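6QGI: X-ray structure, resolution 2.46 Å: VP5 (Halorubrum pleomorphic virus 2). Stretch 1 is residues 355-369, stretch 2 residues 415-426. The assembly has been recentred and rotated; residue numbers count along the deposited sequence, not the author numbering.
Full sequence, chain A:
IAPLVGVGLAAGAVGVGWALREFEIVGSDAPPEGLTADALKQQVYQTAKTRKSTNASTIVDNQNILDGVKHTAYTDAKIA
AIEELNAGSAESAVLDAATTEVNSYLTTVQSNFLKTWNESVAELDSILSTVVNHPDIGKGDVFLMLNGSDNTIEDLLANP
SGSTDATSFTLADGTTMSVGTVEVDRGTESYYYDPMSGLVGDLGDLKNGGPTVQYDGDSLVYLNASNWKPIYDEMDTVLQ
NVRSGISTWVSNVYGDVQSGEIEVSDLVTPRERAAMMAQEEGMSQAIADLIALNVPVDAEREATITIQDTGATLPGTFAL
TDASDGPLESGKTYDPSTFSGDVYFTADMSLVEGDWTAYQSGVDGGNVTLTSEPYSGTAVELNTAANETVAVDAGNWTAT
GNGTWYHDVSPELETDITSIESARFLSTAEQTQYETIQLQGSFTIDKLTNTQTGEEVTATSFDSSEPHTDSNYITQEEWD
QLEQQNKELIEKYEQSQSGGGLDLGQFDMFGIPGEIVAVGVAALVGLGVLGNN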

# COMPACT_ATOMS: atom_id res chain seq x y z
N ASP A 355 -12.14 16.09 16.63
CA ASP A 355 -13.44 16.33 17.25
C ASP A 355 -14.45 15.31 16.72
O ASP A 355 -14.50 15.04 15.52
N TRP A 356 -15.21 14.71 17.65
CA TRP A 356 -16.25 13.74 17.34
C TRP A 356 -17.61 14.44 17.43
O TRP A 356 -17.92 15.07 18.45
N THR A 357 -18.38 14.38 16.34
CA THR A 357 -19.70 15.03 16.23
C THR A 357 -20.79 13.97 15.96
O THR A 357 -21.98 14.26 16.08
N ALA A 358 -20.38 12.73 15.65
CA ALA A 358 -21.30 11.64 15.36
C ALA A 358 -21.81 10.99 16.65
O ALA A 358 -21.55 9.81 16.91
N TYR A 359 -22.56 11.76 17.46
CA TYR A 359 -23.12 11.28 18.72
C TYR A 359 -24.51 11.86 18.97
O TYR A 359 -24.82 12.95 18.47
N GLN A 360 -25.32 11.16 19.78
CA GLN A 360 -26.64 11.61 20.19
C GLN A 360 -26.49 12.40 21.49
O GLN A 360 -25.76 11.96 22.38
N SER A 361 -27.11 13.58 21.56
CA SER A 361 -27.00 14.48 22.71
C SER A 361 -27.54 13.86 24.01
O SER A 361 -26.86 13.95 25.03
N GLY A 362 -28.68 13.18 23.94
CA GLY A 362 -29.31 12.54 25.09
C GLY A 362 -28.64 11.28 25.60
O GLY A 362 -28.44 10.32 24.84
N VAL A 363 -28.32 11.26 26.91
CA VAL A 363 -27.73 10.10 27.60
C VAL A 363 -28.86 9.39 28.36
O VAL A 363 -29.26 9.85 29.44
N ASP A 364 -29.40 8.30 27.78
CA ASP A 364 -30.50 7.53 28.36
C ASP A 364 -29.99 6.55 29.43
O ASP A 364 -29.59 5.43 29.10
N GLY A 365 -30.01 7.00 30.69
CA GLY A 365 -29.59 6.23 31.86
C GLY A 365 -28.19 5.64 31.79
O GLY A 365 -28.00 4.46 32.11
N GLY A 366 -27.24 6.45 31.35
CA GLY A 366 -25.85 6.04 31.20
C GLY A 366 -25.48 5.55 29.80
O GLY A 366 -24.31 5.58 29.44
N ASN A 367 -26.49 5.11 29.02
CA ASN A 367 -26.30 4.61 27.65
C ASN A 367 -26.05 5.78 26.67
O ASN A 367 -26.99 6.45 26.23
N VAL A 368 -24.76 6.01 26.33
CA VAL A 368 -24.36 7.02 25.35
C VAL A 368 -24.45 6.36 23.97
O VAL A 368 -24.06 5.21 23.83
N THR A 369 -24.96 7.09 22.96
CA THR A 369 -25.14 6.56 21.61
C THR A 369 -24.34 7.38 20.59
O THR A 369 -24.36 8.62 20.63
N THR A 415 -23.76 11.30 37.24
CA THR A 415 -25.00 11.81 36.66
C THR A 415 -25.19 11.04 35.35
O THR A 415 -24.68 11.45 34.30
N ASP A 416 -25.86 9.88 35.44
CA ASP A 416 -26.13 8.98 34.31
C ASP A 416 -27.04 9.65 33.28
O ASP A 416 -26.81 9.53 32.09
N ILE A 417 -28.07 10.38 33.74
CA ILE A 417 -28.98 11.10 32.86
C ILE A 417 -28.39 12.48 32.64
O ILE A 417 -28.30 13.27 33.58
N THR A 418 -27.91 12.75 31.40
CA THR A 418 -27.27 14.01 31.03
C THR A 418 -27.28 14.20 29.49
O THR A 418 -27.87 13.38 28.78
N SER A 419 -26.70 15.31 29.00
CA SER A 419 -26.58 15.64 27.58
C SER A 419 -25.10 15.85 27.21
O SER A 419 -24.41 16.62 27.89
N ILE A 420 -24.62 15.17 26.16
CA ILE A 420 -23.24 15.29 25.68
C ILE A 420 -23.09 16.64 24.96
O ILE A 420 -23.80 16.90 23.98
N GLU A 421 -22.20 17.49 25.48
CA GLU A 421 -21.94 18.83 24.95
C GLU A 421 -20.76 18.81 23.99
O GLU A 421 -20.80 19.49 22.96
N SER A 422 -19.71 18.03 24.32
CA SER A 422 -18.49 17.89 23.52
C SER A 422 -18.03 16.44 23.45
O SER A 422 -18.29 15.66 24.37
N ALA A 423 -17.34 16.08 22.35
CA ALA A 423 -16.79 14.74 22.11
C ALA A 423 -15.59 14.81 21.17
O ALA A 423 -15.59 15.63 20.25
N ARG A 424 -14.58 13.96 21.40
CA ARG A 424 -13.38 13.88 20.58
C ARG A 424 -12.79 12.47 20.61
O ARG A 424 -13.03 11.73 21.57
N PHE A 425 -12.03 12.09 19.57
CA PHE A 425 -11.39 10.77 19.53
C PHE A 425 -9.87 10.92 19.65
O PHE A 425 -9.30 11.91 19.18
N LEU A 426 -9.24 9.95 20.31
CA LEU A 426 -7.79 9.87 20.51
C LEU A 426 -7.36 8.41 20.55
O LEU A 426 -8.19 7.55 20.84

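Where two strand segments meet in antiparallel fashion but stay paired only in places, side chains commonly fill the gaps that the backbone leaves open, and the two stretches of VP5 considered here illustrate the principle. Backbone pairing occurs in two separate ladders whose register differs by two residues, and the apolar centre gathers Tyr 359, Val 363 and Val 368 of the first stretch around Ile 420 and Ala 423 of the second. At its heart is Ile 420, a buried residue whose CA-to-CB bond points toward the first stretch. With both chi1 and chi2 in m, it meets three partners, the closest pairs being Ile 420 CG2 over one face of the Tyr 359 ring, 3.4 Å from Tyr 359 CE1; Ile 420 CG1 with Val 363 CG2 at 3.7 Å; and Ile 420 CD1 with Val 368 CG2 at 4.2 Å. Both valines adopt t. Val 363 CG2 and Thr 418 CG2, from two residues both in t, approach to 3.8 Å.

Tyr 359, with chi1 in p and chi2 at 90°, also points toward the second stretch and links Ile 420 to Ala 423, whose CB sits 3.7 Å from Tyr 359 CD2. The small methyl of Ala 423 serves a second aromatic residue as well: its CB lies 3.9 Å from CB of Trp 356, near the plane of the indole at its edge. Trp 356, chi1 t and chi2 -93°, continues outward to Phe 425, chi1 p, where Trp 356 CE3 and Phe 425 CD1 are 3.9 Å apart.

Main-chain hydrogen bonds frame this packing. Trp 356 N donates to Ala 423 O at 2.8 Å, Ile 420 N to Ser 361 O at 2.8 Å, and Val 363 N to Thr 418 O at 2.9 Å, so Trp 356, Ala 423, Ile 420 and Val 363 contribute backbone bonds as well as apolar surface. The tyrosine ends in a polar group: Tyr 359 OH makes a weak hydrogen bond to Glu 421 O at 3.1 Å, while the Glu 421 side chain itself starts away from the contact.

At the turn end, Gly 366 N gives a weak hydrogen bond to Asp 416 O at 3.2 Å. Asp 416, chi1 p, covers the glycines with its CB, 3.9 Å from Gly 365 C, while its OD1 accepts a weak hydrogen bond from Ile 417 N at 2.7 Å. At the opposite end, Asp 355, chi1 t, brings OD1 within 2.9 Å of Ala 423 O; both are acceptors, so proximity alone makes no hydrogen bond.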

# COMPACT_ATOMS: atom_id res chain seq x y z
CB ASP A 355 -13.91 17.77 16.99
CG ASP A 355 -15.08 18.20 17.85
OD1 ASP A 355 -14.93 18.23 19.10
OD2 ASP A 355 -16.15 18.52 17.28
CB TRP A 356 -16.16 12.52 18.28
CG TRP A 356 -17.03 11.38 17.84
CD1 TRP A 356 -18.30 11.12 18.25
CD2 TRP A 356 -16.69 10.36 16.89
NE1 TRP A 356 -18.77 9.99 17.62
CE2 TRP A 356 -17.80 9.49 16.79
CE3 TRP A 356 -15.54 10.08 16.13
CZ2 TRP A 356 -17.80 8.37 15.95
CZ3 TRP A 356 -15.54 8.96 15.30
CH2 TRP A 356 -16.67 8.12 15.22
CB THR A 357 -19.63 16.11 15.12
OG1 THR A 357 -18.73 17.13 15.55
CG2 THR A 357 -20.97 16.74 14.80
CB ALA A 358 -20.62 10.62 14.46
CB TYR A 359 -22.18 11.62 19.90
CG TYR A 359 -22.06 13.10 20.20
CD1 TYR A 359 -22.91 13.72 21.10
CD2 TYR A 359 -21.06 13.87 19.61
CE1 TYR A 359 -22.82 15.09 21.36
CE2 TYR A 359 -20.93 15.23 19.89
CZ TYR A 359 -21.80 15.83 20.78
OH TYR A 359 -21.68 17.17 21.07
CB GLN A 360 -27.61 10.43 20.35
CG GLN A 360 -27.95 9.75 19.03
CD GLN A 360 -29.32 9.14 19.08
OE1 GLN A 360 -29.51 8.02 19.55
NE2 GLN A 360 -30.31 9.88 18.60
CB SER A 361 -27.71 15.80 22.42
OG SER A 361 -27.06 16.50 21.37
CB VAL A 363 -26.53 10.48 28.53
CG1 VAL A 363 -25.88 9.24 29.13
CG2 VAL A 363 -25.49 11.32 27.79
CB ASP A 364 -31.29 6.79 27.25
CG ASP A 364 -32.72 6.41 27.62
OD1 ASP A 364 -32.90 5.63 28.58
OD2 ASP A 364 -33.65 6.87 26.93
CB ASN A 367 -27.51 3.77 27.19
CG ASN A 367 -27.41 2.29 27.49
OD1 ASN A 367 -26.57 1.57 26.95
ND2 ASN A 367 -28.31 1.79 28.33
CB VAL A 368 -22.96 7.63 25.63
CG1 VAL A 368 -22.58 8.63 24.55
CG2 VAL A 368 -22.91 8.29 27.00
CB THR A 369 -26.64 6.50 21.28
OG1 THR A 369 -27.29 5.72 22.29
CG2 THR A 369 -26.92 5.88 19.91
CB THR A 415 -24.95 13.36 36.51
OG1 THR A 415 -23.84 13.72 35.70
CG2 THR A 415 -24.89 14.08 37.84
CB ASP A 416 -26.74 7.66 34.81
CG ASP A 416 -28.04 7.76 35.59
OD1 ASP A 416 -28.42 8.88 36.00
OD2 ASP A 416 -28.68 6.71 35.82
CB ILE A 417 -30.44 11.13 33.40
CG1 ILE A 417 -30.97 9.71 33.71
CG2 ILE A 417 -31.36 11.87 32.40
CD1 ILE A 417 -32.22 9.64 34.57
CB THR A 418 -25.83 14.09 31.63
OG1 THR A 418 -25.24 15.36 31.32
CG2 THR A 418 -24.92 12.95 31.19
CB SER A 419 -27.40 16.87 27.24
OG SER A 419 -28.79 16.65 27.42
CB ILE A 420 -22.78 14.09 24.79
CG1 ILE A 420 -22.97 12.71 25.48
CG2 ILE A 420 -21.33 14.26 24.30
CD1 ILE A 420 -22.05 12.39 26.73
CB GLU A 421 -21.68 19.83 26.09
CG GLU A 421 -22.88 20.07 27.00
CD GLU A 421 -24.15 20.57 26.34
OE1 GLU A 421 -24.06 21.48 25.49
OE2 GLU A 421 -25.24 20.07 26.70
CB SER A 422 -17.37 18.75 24.11
OG SER A 422 -17.76 20.11 24.25
CB ALA A 423 -17.85 13.84 21.52
CB ARG A 424 -12.32 14.93 21.00
CG ARG A 424 -11.49 14.60 22.25
CD ARG A 424 -10.24 15.46 22.31
NE ARG A 424 -9.17 14.84 23.10
CZ ARG A 424 -8.94 15.11 24.38
NH1 ARG A 424 -9.70 15.97 25.04
NH2 ARG A 424 -7.94 14.51 25.02
CB PHE A 425 -11.78 9.96 18.28
CG PHE A 425 -11.17 10.39 16.97
CD1 PHE A 425 -11.82 11.30 16.15
CD2 PHE A 425 -9.97 9.84 16.53
CE1 PHE A 425 -11.25 11.69 14.93
CE2 PHE A 425 -9.41 10.23 15.32
CZ PHE A 425 -10.05 11.15 14.52
CB LEU A 426 -7.34 10.62 21.79
CG LEU A 426 -7.96 10.21 23.14
CD1 LEU A 426 -7.20 9.07 23.78
CD2 LEU A 426 -7.92 11.35 24.10